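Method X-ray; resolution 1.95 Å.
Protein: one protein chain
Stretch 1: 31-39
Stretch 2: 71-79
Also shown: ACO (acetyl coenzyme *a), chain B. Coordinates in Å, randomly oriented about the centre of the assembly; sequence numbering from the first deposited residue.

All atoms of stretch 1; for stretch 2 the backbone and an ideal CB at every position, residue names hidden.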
# COMPACT_ATOMS: atom_id res chain seq x y z
N LEU A 31 -3.45 -5.46 37.33
CA LEU A 31 -4.68 -4.73 37.11
C LEU A 31 -5.04 -3.68 38.15
O LEU A 31 -5.60 -2.60 37.82
CB LEU A 31 -5.85 -5.72 37.00
CG LEU A 31 -5.87 -6.86 35.99
CD1 LEU A 31 -7.12 -7.67 36.17
CD2 LEU A 31 -5.72 -6.33 34.53
N ARG A 32 -4.80 -4.02 39.43
CA ARG A 32 -5.12 -3.08 40.53
C ARG A 32 -4.29 -1.84 40.38
O ARG A 32 -4.78 -0.75 40.52
CB ARG A 32 -4.91 -3.71 41.93
CG ARG A 32 -5.66 -5.02 42.12
CD ARG A 32 -6.01 -5.29 43.60
NE ARG A 32 -6.16 -6.72 43.81
CZ ARG A 32 -7.34 -7.31 43.85
NH1 ARG A 32 -8.45 -6.59 43.85
NH2 ARG A 32 -7.37 -8.61 44.02
N ARG A 33 -3.03 -2.00 40.01
CA ARG A 33 -2.17 -0.83 39.83
C ARG A 33 -2.58 -0.01 38.60
O ARG A 33 -2.72 1.22 38.69
CB ARG A 33 -0.74 -1.35 39.70
CG ARG A 33 0.21 -0.30 39.14
CD ARG A 33 1.64 -0.74 38.82
NE ARG A 33 2.53 0.42 38.89
CZ ARG A 33 3.24 0.74 39.97
NH1 ARG A 33 3.19 0.01 41.08
NH2 ARG A 33 4.04 1.80 39.94
N ALA A 34 -2.83 -0.66 37.46
CA ALA A 34 -3.16 0.06 36.22
C ALA A 34 -4.48 0.76 36.43
O ALA A 34 -4.69 1.89 36.00
CB ALA A 34 -3.22 -0.93 35.02
N ALA A 35 -5.36 0.14 37.22
CA ALA A 35 -6.62 0.80 37.53
C ALA A 35 -6.54 2.06 38.35
O ALA A 35 -7.52 2.81 38.34
CB ALA A 35 -7.60 -0.13 38.17
N GLY A 36 -5.42 2.28 39.05
CA GLY A 36 -5.23 3.51 39.85
C GLY A 36 -4.53 4.65 39.14
O GLY A 36 -4.51 5.80 39.61
N LEU A 37 -4.04 4.39 37.92
CA LEU A 37 -3.37 5.43 37.14
C LEU A 37 -4.27 6.62 36.84
O LEU A 37 -5.45 6.41 36.61
CB LEU A 37 -2.83 4.80 35.85
CG LEU A 37 -1.72 3.75 35.94
CD1 LEU A 37 -1.41 3.14 34.56
CD2 LEU A 37 -0.43 4.38 36.53
N ARG A 38 -3.74 7.85 36.73
CA ARG A 38 -4.51 9.09 36.55
C ARG A 38 -3.73 10.13 35.76
O ARG A 38 -2.51 10.06 35.69
CB ARG A 38 -4.86 9.75 37.91
CG ARG A 38 -5.72 8.90 38.85
CD ARG A 38 -7.26 8.90 38.55
NE ARG A 38 -8.00 7.97 39.42
CZ ARG A 38 -8.03 6.64 39.39
NH1 ARG A 38 -7.50 5.91 38.40
NH2 ARG A 38 -8.73 5.98 40.32
N GLY A 39 -4.40 11.13 35.24
CA GLY A 39 -3.76 12.15 34.41
C GLY A 39 -3.02 11.56 33.20
O GLY A 39 -3.51 10.68 32.49
N UNK A 71 -15.05 -4.24 39.19
CA UNK A 71 -16.04 -4.11 40.27
C UNK A 71 -15.67 -3.01 41.31
O UNK A 71 -16.35 -1.99 41.51
CB UNK A 71 -16.19 -5.46 40.98
N UNK A 72 -14.49 -3.20 41.88
CA UNK A 72 -13.98 -2.37 43.00
C UNK A 72 -13.43 -1.01 42.60
O UNK A 72 -13.64 -0.01 43.32
CB UNK A 72 -12.88 -3.13 43.73
N UNK A 73 -12.82 -0.93 41.41
CA UNK A 73 -12.13 0.29 40.96
C UNK A 73 -12.56 0.97 39.69
O UNK A 73 -12.09 2.07 39.37
CB UNK A 73 -10.64 -0.04 40.80
N UNK A 74 -13.42 0.31 38.91
CA UNK A 74 -13.67 0.82 37.58
C UNK A 74 -14.46 2.10 37.65
O UNK A 74 -14.35 2.92 36.76
CB UNK A 74 -14.41 -0.22 36.73
N UNK A 75 -15.21 2.32 38.73
CA UNK A 75 -16.01 3.54 38.80
C UNK A 75 -15.27 4.84 38.58
O UNK A 75 -15.84 5.76 37.96
CB UNK A 75 -16.69 3.61 40.17
N UNK A 76 -14.04 4.96 39.06
CA UNK A 76 -13.35 6.26 38.85
C UNK A 76 -12.16 6.10 37.92
O UNK A 76 -11.30 6.98 37.94
CB UNK A 76 -12.88 6.85 40.18
N UNK A 77 -12.04 4.98 37.19
CA UNK A 77 -10.95 4.92 36.21
C UNK A 77 -11.22 6.03 35.21
O UNK A 77 -12.37 6.16 34.77
CB UNK A 77 -10.86 3.55 35.53
N UNK A 78 -10.24 6.91 34.89
CA UNK A 78 -10.79 7.99 34.08
C UNK A 78 -10.88 7.73 32.54
O UNK A 78 -11.48 8.56 31.89
CB UNK A 78 -9.93 9.24 34.32
N UNK A 79 -10.15 6.76 32.00
CA UNK A 79 -10.27 6.38 30.57
C UNK A 79 -11.39 5.39 30.32
O UNK A 79 -12.31 5.28 31.13
CB UNK A 79 -8.95 5.78 30.07
N1A ACO B . 0.06 -3.14 33.36
C2A ACO B . 0.09 -2.82 34.67
N3A ACO B . 1.26 -2.57 35.29
C4A ACO B . 2.46 -2.63 34.67
C5A ACO B . 2.45 -2.97 33.23
C6A ACO B . 1.16 -3.27 32.59
N6A ACO B . 1.21 -3.63 31.27
N7A ACO B . 3.73 -2.98 32.81
C8A ACO B . 4.50 -2.69 33.88
N9A ACO B . 3.75 -2.44 34.97
C1B ACO B . 4.32 -2.06 36.30
C2B ACO B . 5.59 -2.88 36.51
O2B ACO B . 5.23 -4.14 37.07
C3B ACO B . 6.41 -2.00 37.43
O3B ACO B . 5.80 -2.21 38.70
P3B ACO B . 6.50 -1.99 40.17
O7A ACO B . 5.86 -0.67 40.54
O8A ACO B . 7.97 -2.00 39.79
O9A ACO B . 6.12 -3.18 41.03
C4B ACO B . 6.08 -0.61 36.92
O4B ACO B . 4.76 -0.69 36.37
C5B ACO B . 7.02 -0.18 35.80
O5B ACO B . 7.27 -1.33 35.00
P1A ACO B . 8.44 -1.38 33.90
O1A ACO B . 9.83 -1.34 34.45
O2A ACO B . 8.11 -0.23 32.98
O3A ACO B . 8.33 -2.73 33.04
P2A ACO B . 8.79 -4.15 33.63
O4A ACO B . 8.18 -4.04 34.99
O5A ACO B . 10.21 -4.39 33.17
O6A ACO B . 7.97 -5.28 32.80
CBP ACO B . 6.72 -6.22 30.90
CCP ACO B . 7.91 -5.37 31.36
CDP ACO B . 6.83 -7.64 31.45
CEP ACO B . 6.81 -6.31 29.38
CAP ACO B . 5.37 -5.67 31.36
OAP ACO B . 5.43 -4.28 31.05
C9P ACO B . 4.17 -6.26 30.65
O9P ACO B . 3.82 -7.42 30.90
N8P ACO B . 3.56 -5.48 29.75
C7P ACO B . 2.39 -5.98 29.05
C6P ACO B . 2.72 -7.02 27.97
C5P ACO B . 1.44 -7.21 27.18
O5P ACO B . 0.44 -6.55 27.48
N4P ACO B . 1.51 -8.05 26.15
C3P ACO B . 0.42 -8.34 25.24
C2P ACO B . 0.08 -7.14 24.36
S1P ACO B . 1.17 -7.44 23.00
C ACO B . 0.50 -8.61 21.99
O ACO B . -0.40 -9.35 22.32
CH3 ACO B . 1.12 -8.75 20.63

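Position 71 lies on a helix that enters from earlier in the chain, and its ideal CB has nothing of the first stretch within 5.5 Å. Stretch 1 therefore sets no preference, and the deposited Ser71 makes no contact with it.

At position 72 the CA-to-CB bond points toward the first stretch, but no atom of that stretch lies close to the CB. A side chain of some length is needed to cross the gap, at whose far side the guanidinium of Arg32 extends. An acid would suit the charge, and a polar amide could also serve. The residue is Glu72, with chi1 m and chi2 t. Its OE1 forms a salt bridge with Arg32 NH1 at 3.2 Å, approaching the guanidinium at its edge, near the plane.

Position 73 also points toward stretch 1, and its ideal CB is 4.0 Å from Ala35 CB. The small alanine leaves space for a long side chain to run past it toward the helix backbone, so methionine, glutamine or glutamate could fit. Gln73 is found, covered by stretch 1 more than any other residue here. Its NE2 packs 3.8 Å from Ala35 CB and lies 3.6 Å from Arg32 O, without a direct hydrogen bond. Gln73 OE1 accepts a hydrogen bond from a water oxygen at 2.7 Å; that water also accepts from Arg32 NH1 and donates to Glu72 OE1. A second water donates to both Gln73 O and Ala35 O and accepts from Arg38 NH2, joining the two backbones.

Positions 74 and 75 are little constrained by stretch 1. A CB at 74 would point away, and 75 is out of reach; they are Gly74 and Ala75.

At 76 the CB points sideways, 4.2 Å from Arg38 NH2, so an acid or a neutral polar residue would be reasonable. Glu76 is present, yet it makes no salt bridge with that arginine; Glu76 OE1 stays 5.1 Å from Arg38 NH2, farther than Glu76 CB at 4.2 Å. The backbone O of Glu76 lies over one face of the guanidinium, 3.6 Å from Arg38 CZ.

Position 77 points sideways, with Ala35 O 4.4 Å from its ideal CB. A large apolar or aromatic side chain could reach along the carbonyls of Ala34 and Ala35. Phe77, chi1 t, does so: the ring edge meets Ala35 O (3.4 Å from CD1) and Ala34 O (3.5 Å from CE1).

Position 78 points toward stretch 1, its CB 5.0 Å from Arg38 CD. Its phi of -85° admits proline, and a compact apolar residue would fit. Pro78 places CD 3.7 Å from both Leu37 O and Arg38 NH1.

Position 79 is out of reach and is Gly79.

Stretch 2 71-79: SEQGAEFPG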
# COMPACT_ATOMS: atom_id res chain seq x y z
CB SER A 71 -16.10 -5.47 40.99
OG SER A 71 -17.42 -5.63 41.46
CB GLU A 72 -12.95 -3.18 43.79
CG GLU A 72 -13.56 -4.44 44.38
CD GLU A 72 -12.56 -5.48 44.88
OE1 GLU A 72 -11.35 -5.37 44.60
OE2 GLU A 72 -12.95 -6.46 45.56
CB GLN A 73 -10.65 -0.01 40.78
CG GLN A 73 -10.06 -0.52 42.06
CD GLN A 73 -8.57 -0.59 42.06
OE1 GLN A 73 -8.07 -1.68 42.20
NE2 GLN A 73 -7.85 0.52 41.91
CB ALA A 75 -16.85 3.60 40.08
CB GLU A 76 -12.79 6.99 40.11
CG GLU A 76 -13.79 7.61 41.11
CD GLU A 76 -14.20 6.55 42.09
OE1 GLU A 76 -13.45 5.53 42.13
OE2 GLU A 76 -15.28 6.68 42.71
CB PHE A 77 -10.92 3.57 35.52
CG PHE A 77 -9.77 3.44 34.59
CD1 PHE A 77 -8.48 3.33 35.11
CD2 PHE A 77 -9.96 3.49 33.21
CE1 PHE A 77 -7.38 3.28 34.30
CE2 PHE A 77 -8.84 3.45 32.39
CZ PHE A 77 -7.56 3.36 32.91
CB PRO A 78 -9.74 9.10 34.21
CG PRO A 78 -8.47 8.35 34.33
CD PRO A 78 -8.81 7.09 35.16
O HOH W 1 -9.04 -3.94 43.32
O HOH W 2 -9.80 3.49 39.69
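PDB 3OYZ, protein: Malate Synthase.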